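Local structure of protein tyrosine phosphatase PRL-1 (Leishmania major, 3S4O) at residues K92-E97 against V132-V137; D29-S32 against T38-K41; W74-G79 against R84-S89. The protein removes phosphate from phosphotyrosine in proteins and may act as a virulence factor that supports survival of the parasite inside host macrophages. One frame throughout, in Å; residues are numbered along the deposited sequence.

Contact 1: residues K92-E97 against V132-V137; sequences KLLDTE and VEYGNV
In Tyr134 the ring carbon CG stands anti to the carbonyl carbon and beside the backbone N (chi1 -58°), which sends the phenol toward helix 84-103; Asp95, with its CG turned the same way, brings its carboxylate round to meet the phenol. The hydroxyl is the donor in a short hydrogen bond, 2.6 Å from Tyr134 OH to Asp95 OD1. This oxygen sits at the ring edge, near the ring plane, but it is approached from above the carboxylate, about 51° out of the carboxylate plane. The carboxylate and ring planes stand almost perpendicular, 84° apart. Leu94, one residue earlier on the helix, packs against the same end of the ring. Its CD1 lies 3.5 Å from Tyr134 CE2, and its CB comes to 3.4 Å from Tyr134 OH, so the hydroxyl meets aliphatic carbon as well as the acceptor. Glu133, the neighbour of Tyr134 in sequence, lays its CG over the centre of one ring face, 3.9 Å above the plane. In the fold of this phosphatase domain the contact joins helix 84-103, which comes after strand 70-73, to the residue just past the end of helix 122-133, which comes after strand 111-115 and the phosphate-binding loop. Beyond Tyr134 the chain turns away at Asn136, which has positive phi. Leu94 also reaches Phe23 and Phe25 of strand 21-28, and so links the tyrosine to the sheet. Asp95 OD1 has a second partner in Arg167, whose guanidinium also pairs with Glu133. The arginine probably offsets the negative charge of the two carboxylates, whose nearest oxygens, Asp95 OD1 and Glu133 OE2, are 6.1 Å apart.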
ATOM      1  N   LYS A  92     -11.185   4.359   2.093  1.00 28.89           N
ATOM      2  CA  LYS A  92     -12.135   4.744   1.039  1.00 30.94           C
ATOM      3  C   LYS A  92     -11.716   4.140  -0.306  1.00 30.19           C
ATOM      4  O   LYS A  92     -12.538   3.573  -1.025  1.00 30.98           O
ATOM      5  CB  LYS A  92     -12.256   6.270   0.899  1.00 31.34           C
ATOM      6  CG  LYS A  92     -13.190   6.721  -0.247  1.00 33.25           C
ATOM      7  CD  LYS A  92     -14.655   6.424   0.057  1.00 34.86           C
ATOM      8  CE  LYS A  92     -15.591   6.970  -1.003  1.00 36.30           C
ATOM      9  NZ  LYS A  92     -16.971   7.219  -0.479  1.00 38.91           N
ATOM     10  N   LEU A  93     -10.430   4.278  -0.620  1.00 28.75           N
ATOM     11  CA  LEU A  93      -9.844   3.717  -1.840  1.00 27.88           C
ATOM     12  C   LEU A  93      -9.989   2.187  -1.887  1.00 27.73           C
ATOM     13  O   LEU A  93     -10.345   1.617  -2.903  1.00 27.68           O
ATOM     14  CB  LEU A  93      -8.357   4.093  -1.936  1.00 26.96           C
ATOM     15  CG  LEU A  93      -7.501   3.430  -3.022  1.00 27.08           C
ATOM     16  CD1 LEU A  93      -7.934   3.852  -4.424  1.00 27.58           C
ATOM     17  CD2 LEU A  93      -6.037   3.739  -2.812  1.00 26.40           C
ATOM     18  N   LEU A  94      -9.704   1.533  -0.772  1.00 27.26           N
ATOM     19  CA  LEU A  94      -9.755   0.073  -0.716  1.00 27.18           C
ATOM     20  C   LEU A  94     -11.187  -0.461  -0.761  1.00 27.76           C
ATOM     21  O   LEU A  94     -11.452  -1.473  -1.401  1.00 29.43           O
ATOM     22  CB  LEU A  94      -9.009  -0.435   0.535  1.00 26.68           C
ATOM     23  CG  LEU A  94      -7.493  -0.140   0.536  1.00 25.60           C
ATOM     24  CD1 LEU A  94      -6.768  -0.835   1.695  1.00 25.67           C
ATOM     25  CD2 LEU A  94      -6.826  -0.501  -0.781  1.00 25.08           C
ATOM     26  N   ASP A  95     -12.105   0.224  -0.087  1.00 28.14           N
ATOM     27  CA  ASP A  95     -13.530  -0.081  -0.159  1.00 29.80           C
ATOM     28  C   ASP A  95     -14.009   0.004  -1.612  1.00 30.61           C
ATOM     29  O   ASP A  95     -14.789  -0.822  -2.063  1.00 31.36           O
ATOM     30  CB  ASP A  95     -14.370   0.899   0.681  1.00 30.78           C
ATOM     31  CG  ASP A  95     -14.237   0.669   2.196  1.00 32.05           C
ATOM     32  OD1 ASP A  95     -13.610  -0.336   2.618  1.00 31.47           O
ATOM     33  OD2 ASP A  95     -14.742   1.523   2.972  1.00 33.48           O
ATOM     34  N   THR A  96     -13.542   1.020  -2.330  1.00 30.60           N
ATOM     35  CA  THR A  96     -14.007   1.274  -3.694  1.00 32.37           C
ATOM     36  C   THR A  96     -13.485   0.202  -4.625  1.00 32.99           C
ATOM     37  O   THR A  96     -14.205  -0.291  -5.490  1.00 34.66           O
ATOM     38  CB  THR A  96     -13.541   2.668  -4.192  1.00 31.48           C
ATOM     39  OG1 THR A  96     -14.062   3.686  -3.319  1.00 31.70           O
ATOM     40  CG2 THR A  96     -14.006   2.928  -5.615  1.00 31.70           C
ATOM     41  N   GLU A  97     -12.234  -0.175  -4.420  1.00 33.20           N
ATOM     42  CA  GLU A  97     -11.617  -1.236  -5.211  1.00 34.42           C
ATOM     43  C   GLU A  97     -12.291  -2.580  -4.924  1.00 35.93           C
ATOM     44  O   GLU A  97     -12.451  -3.422  -5.814  1.00 35.35           O
ATOM     45  CB  GLU A  97     -10.112  -1.316  -4.927  1.00 34.90           C
ATOM     46  CG  GLU A  97      -9.266  -0.285  -5.692  1.00 35.40           C
ATOM     47  CD  GLU A  97      -9.474  -0.350  -7.205  1.00 38.75           C
ATOM     48  OE1 GLU A  97      -9.350  -1.455  -7.779  1.00 39.39           O
ATOM     49  OE2 GLU A  97      -9.789   0.697  -7.823  1.00 40.43           O
ATOM     50  N   VAL A 132      -5.188  -5.959   8.449  1.00 33.13           N
ATOM     51  CA  VAL A 132      -6.035  -6.028   9.630  1.00 35.07           C
ATOM     52  C   VAL A 132      -7.497  -5.771   9.262  1.00 36.36           C
ATOM     53  O   VAL A 132      -8.384  -6.528   9.658  1.00 39.12           O
ATOM     54  CB  VAL A 132      -5.615  -5.030  10.711  1.00 34.65           C
ATOM     55  CG1 VAL A 132      -6.667  -4.971  11.815  1.00 35.83           C
ATOM     56  CG2 VAL A 132      -4.258  -5.417  11.289  1.00 34.77           C
ATOM     57  N   GLU A 133      -7.738  -4.727   8.480  1.00 35.26           N
ATOM     58  CA  GLU A 133      -9.102  -4.299   8.169  1.00 36.14           C
ATOM     59  C   GLU A 133      -9.827  -5.261   7.224  1.00 36.06           C
ATOM     60  O   GLU A 133     -10.988  -5.585   7.446  1.00 37.88           O
ATOM     61  CB  GLU A 133      -9.098  -2.883   7.573  1.00 35.89           C
ATOM     62  CG  GLU A 133     -10.474  -2.280   7.301  1.00 37.92           C
ATOM     63  CD  GLU A 133     -11.436  -2.415   8.445  1.00 42.22           C
ATOM     64  OE1 GLU A 133     -11.024  -2.170   9.605  1.00 45.16           O
ATOM     65  OE2 GLU A 133     -12.606  -2.780   8.165  1.00 45.18           O
ATOM     66  N   TYR A 134      -9.140  -5.709   6.173  1.00 35.08           N
ATOM     67  CA  TYR A 134      -9.761  -6.525   5.106  1.00 34.98           C
ATOM     68  C   TYR A 134      -9.375  -7.994   5.171  1.00 35.72           C
ATOM     69  O   TYR A 134     -10.188  -8.865   4.878  1.00 38.26           O
ATOM     70  CB  TYR A 134      -9.440  -5.947   3.715  1.00 33.35           C
ATOM     71  CG  TYR A 134      -9.894  -4.511   3.566  1.00 32.61           C
ATOM     72  CD1 TYR A 134     -11.238  -4.196   3.354  1.00 33.49           C
ATOM     73  CD2 TYR A 134      -8.987  -3.464   3.666  1.00 31.36           C
ATOM     74  CE1 TYR A 134     -11.658  -2.882   3.236  1.00 32.61           C
ATOM     75  CE2 TYR A 134      -9.396  -2.157   3.550  1.00 30.72           C
ATOM     76  CZ  TYR A 134     -10.732  -1.868   3.344  1.00 32.07           C
ATOM     77  OH  TYR A 134     -11.127  -0.546   3.229  1.00 33.91           O
ATOM     78  N   GLY A 135      -8.140  -8.273   5.553  1.00 35.57           N
ATOM     79  CA  GLY A 135      -7.677  -9.649   5.714  1.00 37.52           C
ATOM     80  C   GLY A 135      -8.076 -10.268   7.040  1.00 40.12           C
ATOM     81  O   GLY A 135      -7.972 -11.477   7.214  1.00 41.23           O
ATOM     82  N   ASN A 136      -8.551  -9.431   7.961  1.00 41.30           N
ATOM     83  CA  ASN A 136      -8.892  -9.827   9.341  1.00 45.28           C
ATOM     84  C   ASN A 136      -7.746 -10.531  10.069  1.00 46.23           C
ATOM     85  O   ASN A 136      -7.955 -11.371  10.930  1.00 48.28           O
ATOM     86  CB  ASN A 136     -10.181 -10.660   9.384  1.00 49.31           C
ATOM     87  CG  ASN A 136     -11.441  -9.801   9.209  1.00 50.58           C
ATOM     88  OD1 ASN A 136     -11.396  -8.575   9.341  1.00 50.54           O
ATOM     89  ND2 ASN A 136     -12.563 -10.447   8.902  1.00 52.72           N
ATOM     90  N   VAL A 137      -6.531 -10.141   9.708  1.00 45.43           N
ATOM     91  CA  VAL A 137      -5.319 -10.618  10.355  1.00 45.79           C
ATOM     92  C   VAL A 137      -5.084  -9.777  11.607  1.00 45.72           C
ATOM     93  O   VAL A 137      -5.278  -8.560  11.597  1.00 44.92           O
ATOM     94  CB  VAL A 137      -4.096 -10.477   9.413  1.00 44.64           C
ATOM     95  CG1 VAL A 137      -2.818 -10.973  10.097  1.00 45.06           C
ATOM     96  CG2 VAL A 137      -4.333 -11.240   8.106  1.00 43.57           C
TER

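Contact 2: residues D29-S32 against T38-K41; sequences DAPS and TYIK
Pro31 lies against the phenol ring of Tyr39, and this is where the two segments pack most closely. Pro31 CB sits over the middle of one ring face, 3.5 Å from the centroid of the Tyr39 ring and only 12° off its normal, a well-centred CH-pi contact. Pro31 CD extends the overlap toward the hydroxyl end, 3.7 Å from Tyr39 CZ. The ring gets there because its CG is anti to the backbone N of Tyr39 (chi1 -173°), which carries the phenol from helix 36-44 across to the loop. At the far end the hydroxyl donates a hydrogen bond to the main chain, with Tyr39 OH 2.7 Å from Asp29 O. The C=O...donor angle of 164° makes this a nearly head-on approach to the carbonyl, and the acceptor lies near the ring plane. Face and hydroxyl are thus held by residues two apart in one extended loop, which probably restricts both the position and the tilt of the ring.

The rest of the contact is looser. Ala30 meets the ring only through its backbone, and its methyl points away. The carboxylate of Asp29 also leads away, toward a long, weak ion pair with Arg150, while Thr38 and Lys41 are exposed. Pro31 and Tyr39 both touch His115, which directly precedes Cys116, the predicted phosphocysteine nucleophile; the side chains of Ala30 and Cys116 are about 7 Å apart, so the loop borders the active-site region. Through His115, at the end of strand 111-115, the loop leaving strand 21-28 and helix 36-44 are joined against the central sheet.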
ATOM      1  N   ASP A  29      10.332   1.365  -3.276  1.00 38.03           N
ATOM      2  CA  ASP A  29      11.153   2.560  -3.136  1.00 40.93           C
ATOM      3  C   ASP A  29      10.581   3.698  -3.980  1.00 39.72           C
ATOM      4  O   ASP A  29       9.888   3.473  -4.974  1.00 39.80           O
ATOM      5  CB  ASP A  29      12.599   2.298  -3.567  1.00 45.42           C
ATOM      6  CG  ASP A  29      13.411   1.603  -2.488  1.00 50.36           C
ATOM      7  OD1 ASP A  29      12.908   1.486  -1.343  1.00 52.11           O
ATOM      8  OD2 ASP A  29      14.556   1.187  -2.779  1.00 55.51           O
ATOM      9  N   ALA A  30      10.877   4.916  -3.559  1.00 39.26           N
ATOM     10  CA  ALA A  30      10.550   6.098  -4.330  1.00 39.59           C
ATOM     11  C   ALA A  30      11.412   6.119  -5.587  1.00 41.12           C
ATOM     12  O   ALA A  30      12.558   5.664  -5.565  1.00 42.32           O
ATOM     13  CB  ALA A  30      10.801   7.358  -3.507  1.00 39.82           C
ATOM     14  N   PRO A  31      10.876   6.649  -6.681  1.00 40.56           N
ATOM     15  CA  PRO A  31      11.669   6.798  -7.890  1.00 42.84           C
ATOM     16  C   PRO A  31      12.546   8.035  -7.849  1.00 44.94           C
ATOM     17  O   PRO A  31      12.195   9.023  -7.199  1.00 44.50           O
ATOM     18  CB  PRO A  31      10.613   6.979  -8.968  1.00 42.06           C
ATOM     19  CG  PRO A  31       9.513   7.649  -8.286  1.00 40.35           C
ATOM     20  CD  PRO A  31       9.481   7.058  -6.906  1.00 39.23           C
ATOM     21  N   SER A  32      13.680   7.964  -8.540  1.00 47.76           N
ATOM     22  CA  SER A  32      14.458   9.157  -8.869  1.00 50.64           C
ATOM     23  C   SER A  32      13.867   9.776 -10.144  1.00 50.59           C
ATOM     24  O   SER A  32      13.356   9.054 -10.998  1.00 49.12           O
ATOM     25  CB  SER A  32      15.954   8.829  -9.050  1.00 54.43           C
ATOM     26  OG  SER A  32      16.194   7.989 -10.173  1.00 55.88           O
ATOM     27  N   THR A  38      11.533   4.451 -16.587  1.00 44.44           N
ATOM     28  CA  THR A  38      11.799   3.030 -16.317  1.00 44.08           C
ATOM     29  C   THR A  38      10.917   2.522 -15.183  1.00 41.10           C
ATOM     30  O   THR A  38      10.363   1.424 -15.237  1.00 40.16           O
ATOM     31  CB  THR A  38      13.264   2.782 -15.914  1.00 46.08           C
ATOM     32  OG1 THR A  38      14.125   3.269 -16.948  1.00 49.22           O
ATOM     33  CG2 THR A  38      13.525   1.290 -15.701  1.00 46.05           C
ATOM     34  N   TYR A  39      10.805   3.350 -14.156  1.00 40.05           N
ATOM     35  CA  TYR A  39      10.029   3.045 -12.965  1.00 37.75           C
ATOM     36  C   TYR A  39       8.544   2.875 -13.299  1.00 36.01           C
ATOM     37  O   TYR A  39       7.899   1.923 -12.874  1.00 33.92           O
ATOM     38  CB  TYR A  39      10.229   4.183 -11.967  1.00 37.77           C
ATOM     39  CG  TYR A  39       9.629   3.975 -10.596  1.00 35.90           C
ATOM     40  CD1 TYR A  39       8.316   4.329 -10.339  1.00 34.29           C
ATOM     41  CD2 TYR A  39      10.396   3.484  -9.544  1.00 36.23           C
ATOM     42  CE1 TYR A  39       7.763   4.183  -9.088  1.00 33.23           C
ATOM     43  CE2 TYR A  39       9.856   3.330  -8.281  1.00 34.83           C
ATOM     44  CZ  TYR A  39       8.534   3.680  -8.061  1.00 33.63           C
ATOM     45  OH  TYR A  39       7.955   3.530  -6.824  1.00 33.04           O
ATOM     46  N   ILE A  40       8.012   3.809 -14.075  1.00 36.80           N
ATOM     47  CA  ILE A  40       6.623   3.724 -14.513  1.00 36.10           C
ATOM     48  C   ILE A  40       6.380   2.442 -15.316  1.00 37.32           C
ATOM     49  O   ILE A  40       5.364   1.771 -15.130  1.00 35.42           O
ATOM     50  CB  ILE A  40       6.216   4.904 -15.382  1.00 36.92           C
ATOM     51  CG1 ILE A  40       6.052   6.163 -14.540  1.00 36.23           C
ATOM     52  CG2 ILE A  40       4.903   4.582 -16.097  1.00 36.25           C
ATOM     53  CD1 ILE A  40       6.245   7.432 -15.338  1.00 38.03           C
ATOM     54  N   LYS A  41       7.311   2.117 -16.209  1.00 40.97           N
ATOM     55  CA  LYS A  41       7.225   0.875 -16.994  1.00 43.58           C
ATOM     56  C   LYS A  41       7.131  -0.337 -16.070  1.00 42.89           C
ATOM     57  O   LYS A  41       6.324  -1.239 -16.289  1.00 41.30           O
ATOM     58  CB  LYS A  41       8.428   0.718 -17.935  1.00 47.57           C
ATOM     59  CG  LYS A  41       8.082   0.942 -19.405  1.00 50.94           C
ATOM     60  CD  LYS A  41       9.150   0.409 -20.358  1.00 54.59           C
ATOM     61  CE  LYS A  41       8.786   0.731 -21.818  1.00 57.00           C
ATOM     62  NZ  LYS A  41       9.978   0.797 -22.722  1.00 60.80           N
TER

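Contact 3: residues W74-G79 against R84-S89; sequences WPFDDG and RAVLDS
The extended chain from Trp74 to Phe76 passes beside the first turns of helix 84-103, closest at Trp74 and Val86, whose CA atoms are 6.1 Å apart, and no hydrogen bond joins the two segments. Val86 packs against the backbone and CB of Trp74 on one hand and the ring of Phe76 on the other. Its CG2 branch, anti to the carbonyl carbon, does most of the touching: Val86 CG2 is 3.8 Å from Trp74 O and 4.0 Å from Phe76 CD1. The other methyl, Val86 CG1, adds a contact of 4.1 Å with Phe76 CE1. The valine and phenylalanine side chains meet at about a right angle. Phe76 CG lies between its backbone N and carbonyl carbon (chi1 58°), a crowded position that turns the ring toward Val86, with Trp74 O in the plane at the ring edge. One helical turn on from Val86, Ser89 CB lies over one face of the indole, 3.9 Å from the centroid of the Trp74 six-membered ring and offset toward its rim; Ser89 O is 3.6 Å from Trp74 CH2. This is the WPD loop of protein tyrosine phosphatases, which carries the general acid. Here that residue is Asp78, the inferred proton donor, which touches the bound thiosulfate. The start of the loop is thus packed on the helix, whereas Asp78 lies well away from it. Gly79, with positive phi, turns the chain just after the acid, and its N makes a weak hydrogen bond of 3.0 Å to Asp78 OD1. The carbonyl oxygen of Phe76 accepts a hydrogen bond from NH1 of Arg122, which lines the thiosulfate pocket and is inferred to bind substrate. Further along the helix, Trp90 and Leu93 continue the packing around the Trp74 indole.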
ATOM      1  N   TRP A  74      -0.621  11.441  -0.264  1.00 27.23           N
ATOM      2  CA  TRP A  74      -1.123  11.560   1.107  1.00 27.52           C
ATOM      3  C   TRP A  74       0.013  11.574   2.128  1.00 27.68           C
ATOM      4  O   TRP A  74       0.216  10.603   2.831  1.00 27.26           O
ATOM      5  CB  TRP A  74      -2.056  10.390   1.435  1.00 26.41           C
ATOM      6  CG  TRP A  74      -3.187  10.204   0.483  1.00 26.45           C
ATOM      7  CD1 TRP A  74      -3.775  11.147  -0.288  1.00 26.90           C
ATOM      8  CD2 TRP A  74      -3.868   8.982   0.218  1.00 25.31           C
ATOM      9  NE1 TRP A  74      -4.775  10.587  -1.032  1.00 26.41           N
ATOM     10  CE2 TRP A  74      -4.857   9.258  -0.733  1.00 25.48           C
ATOM     11  CE3 TRP A  74      -3.730   7.676   0.694  1.00 25.11           C
ATOM     12  CZ2 TRP A  74      -5.721   8.283  -1.218  1.00 25.67           C
ATOM     13  CZ3 TRP A  74      -4.569   6.709   0.208  1.00 25.14           C
ATOM     14  CH2 TRP A  74      -5.555   7.012  -0.749  1.00 25.41           C
ATOM     15  N   PRO A  75       0.762  12.657   2.212  1.00 29.99           N
ATOM     16  CA  PRO A  75       1.900  12.677   3.134  1.00 31.55           C
ATOM     17  C   PRO A  75       1.505  12.616   4.606  1.00 32.18           C
ATOM     18  O   PRO A  75       0.527  13.243   5.017  1.00 33.59           O
ATOM     19  CB  PRO A  75       2.567  14.025   2.838  1.00 32.83           C
ATOM     20  CG  PRO A  75       1.452  14.904   2.411  1.00 32.94           C
ATOM     21  CD  PRO A  75       0.486  13.997   1.664  1.00 31.78           C
ATOM     22  N   PHE A  76       2.269  11.859   5.381  1.00 32.10           N
ATOM     23  CA  PHE A  76       2.275  12.006   6.838  1.00 32.68           C
ATOM     24  C   PHE A  76       3.710  11.897   7.380  1.00 35.00           C
ATOM     25  O   PHE A  76       4.631  11.510   6.654  1.00 35.67           O
ATOM     26  CB  PHE A  76       1.268  11.064   7.551  1.00 31.18           C
ATOM     27  CG  PHE A  76       1.465   9.579   7.288  1.00 29.90           C
ATOM     28  CD1 PHE A  76       1.056   8.982   6.100  1.00 28.27           C
ATOM     29  CD2 PHE A  76       1.988   8.771   8.282  1.00 30.04           C
ATOM     30  CE1 PHE A  76       1.215   7.604   5.906  1.00 27.73           C
ATOM     31  CE2 PHE A  76       2.139   7.417   8.098  1.00 29.43           C
ATOM     32  CZ  PHE A  76       1.761   6.823   6.913  1.00 28.22           C
ATOM     33  N   ASP A  77       3.897  12.278   8.643  1.00 38.28           N
ATOM     34  CA  ASP A  77       5.239  12.498   9.211  1.00 40.54           C
ATOM     35  C   ASP A  77       6.034  11.210   9.401  1.00 40.60           C
ATOM     36  O   ASP A  77       5.475  10.178   9.770  1.00 38.05           O
ATOM     37  CB  ASP A  77       5.165  13.185  10.573  1.00 43.40           C
ATOM     38  CG  ASP A  77       4.335  14.458  10.565  1.00 45.92           C
ATOM     39  OD1 ASP A  77       4.157  15.068   9.481  1.00 45.71           O
ATOM     40  OD2 ASP A  77       3.873  14.851  11.670  1.00 47.46           O
ATOM     41  N   ASP A  78       7.344  11.281   9.185  1.00 42.91           N
ATOM     42  CA  ASP A  78       8.195  10.120   9.416  1.00 45.63           C
ATOM     43  C   ASP A  78       8.103   9.671  10.864  1.00 43.63           C
ATOM     44  O   ASP A  78       8.022  10.484  11.785  1.00 44.49           O
ATOM     45  CB  ASP A  78       9.659  10.369   9.059  1.00 51.16           C
ATOM     46  CG  ASP A  78      10.441   9.062   8.849  1.00 56.17           C
ATOM     47  OD1 ASP A  78       9.831   7.992   8.605  1.00 59.35           O
ATOM     48  OD2 ASP A  78      11.681   9.102   8.919  1.00 60.59           O
ATOM     49  N   GLY A  79       8.073   8.360  11.032  1.00 41.11           N
ATOM     50  CA  GLY A  79       7.988   7.728  12.329  1.00 40.55           C
ATOM     51  C   GLY A  79       6.590   7.744  12.909  1.00 38.45           C
ATOM     52  O   GLY A  79       6.366   7.199  13.984  1.00 39.11           O
ATOM     53  N   ARG A  84      -5.645  10.506  10.801  1.00 32.70           N
ATOM     54  CA  ARG A  84      -7.020  10.087  10.545  1.00 34.34           C
ATOM     55  C   ARG A  84      -7.461  10.368   9.102  1.00 32.01           C
ATOM     56  O   ARG A  84      -8.170   9.566   8.506  1.00 31.12           O
ATOM     57  CB  ARG A  84      -7.977  10.776  11.534  1.00 39.39           C
ATOM     58  CG  ARG A  84      -9.406  10.218  11.599  1.00 44.20           C
ATOM     59  CD  ARG A  84      -9.478   8.689  11.719  1.00 48.45           C
ATOM     60  NE  ARG A  84      -9.334   8.200  13.091  1.00 53.93           N
ATOM     61  CZ  ARG A  84      -9.678   6.974  13.497  1.00 58.98           C
ATOM     62  NH1 ARG A  84     -10.196   6.087  12.645  1.00 59.69           N
ATOM     63  NH2 ARG A  84      -9.503   6.630  14.772  1.00 62.66           N
ATOM     64  N   ALA A  85      -7.032  11.497   8.542  1.00 31.14           N
ATOM     65  CA  ALA A  85      -7.338  11.842   7.132  1.00 30.61           C
ATOM     66  C   ALA A  85      -6.750  10.822   6.136  1.00 28.71           C
ATOM     67  O   ALA A  85      -7.430  10.361   5.225  1.00 28.94           O
ATOM     68  CB  ALA A  85      -6.847  13.258   6.811  1.00 30.72           C
ATOM     69  N   VAL A  86      -5.490  10.452   6.327  1.00 28.12           N
ATOM     70  CA  VAL A  86      -4.840   9.460   5.446  1.00 26.91           C
ATOM     71  C   VAL A  86      -5.519   8.106   5.555  1.00 27.01           C
ATOM     72  O   VAL A  86      -5.738   7.427   4.550  1.00 26.41           O
ATOM     73  CB  VAL A  86      -3.348   9.263   5.768  1.00 26.02           C
ATOM     74  CG1 VAL A  86      -2.775   8.060   5.003  1.00 24.30           C
ATOM     75  CG2 VAL A  86      -2.580  10.535   5.452  1.00 26.38           C
ATOM     76  N   LEU A  87      -5.833   7.724   6.788  1.00 27.98           N
ATOM     77  CA  LEU A  87      -6.443   6.431   7.063  1.00 28.83           C
ATOM     78  C   LEU A  87      -7.801   6.317   6.388  1.00 29.14           C
ATOM     79  O   LEU A  87      -8.104   5.305   5.751  1.00 28.04           O
ATOM     80  CB  LEU A  87      -6.621   6.255   8.576  1.00 30.04           C
ATOM     81  CG  LEU A  87      -7.441   5.038   9.014  1.00 31.31           C
ATOM     82  CD1 LEU A  87      -6.715   3.777   8.622  1.00 31.06           C
ATOM     83  CD2 LEU A  87      -7.733   5.057  10.511  1.00 32.70           C
ATOM     84  N   ASP A  88      -8.620   7.347   6.560  1.00 30.27           N
ATOM     85  CA  ASP A  88      -9.953   7.375   5.953  1.00 31.93           C
ATOM     86  C   ASP A  88      -9.870   7.360   4.428  1.00 29.90           C
ATOM     87  O   ASP A  88     -10.674   6.712   3.774  1.00 29.15           O
ATOM     88  CB  ASP A  88     -10.767   8.569   6.461  1.00 35.01           C
ATOM     89  CG  ASP A  88     -11.220   8.391   7.915  1.00 40.34           C
ATOM     90  OD1 ASP A  88     -11.220   7.235   8.416  1.00 44.20           O
ATOM     91  OD2 ASP A  88     -11.573   9.406   8.569  1.00 43.60           O
ATOM     92  N   SER A  89      -8.880   8.055   3.874  1.00 28.44           N
ATOM     93  CA  SER A  89      -8.697   8.095   2.417  1.00 27.49           C
ATOM     94  C   SER A  89      -8.272   6.727   1.883  1.00 26.20           C
ATOM     95  O   SER A  89      -8.675   6.326   0.807  1.00 25.36           O
ATOM     96  CB  SER A  89      -7.657   9.154   2.033  1.00 27.33           C
ATOM     97  OG  SER A  89      -8.214  10.468   2.040  1.00 27.56           O
TER

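Contacts 1 and 3 share helix 84-103, contact 3 at its start and contact 1 further along; their centres are 16 Å apart, and they meet where Leu93 CD2 lies 3.9 Å from Trp74 CH2. Contact 2 stands apart, its centre 26 Å from that of contact 1 and 22 Å from that of contact 3, with contacts 1 and 2 on opposite sides of the chain's centre. Two of the three border the active site. Contact 3 contributes Asp78 itself, and its Phe76 side chain is about 7 Å from the thiosulfate; in contact 2 the Asp29 side chain is about 8 Å from that ligand. Contact 1 is away from the annotated sites.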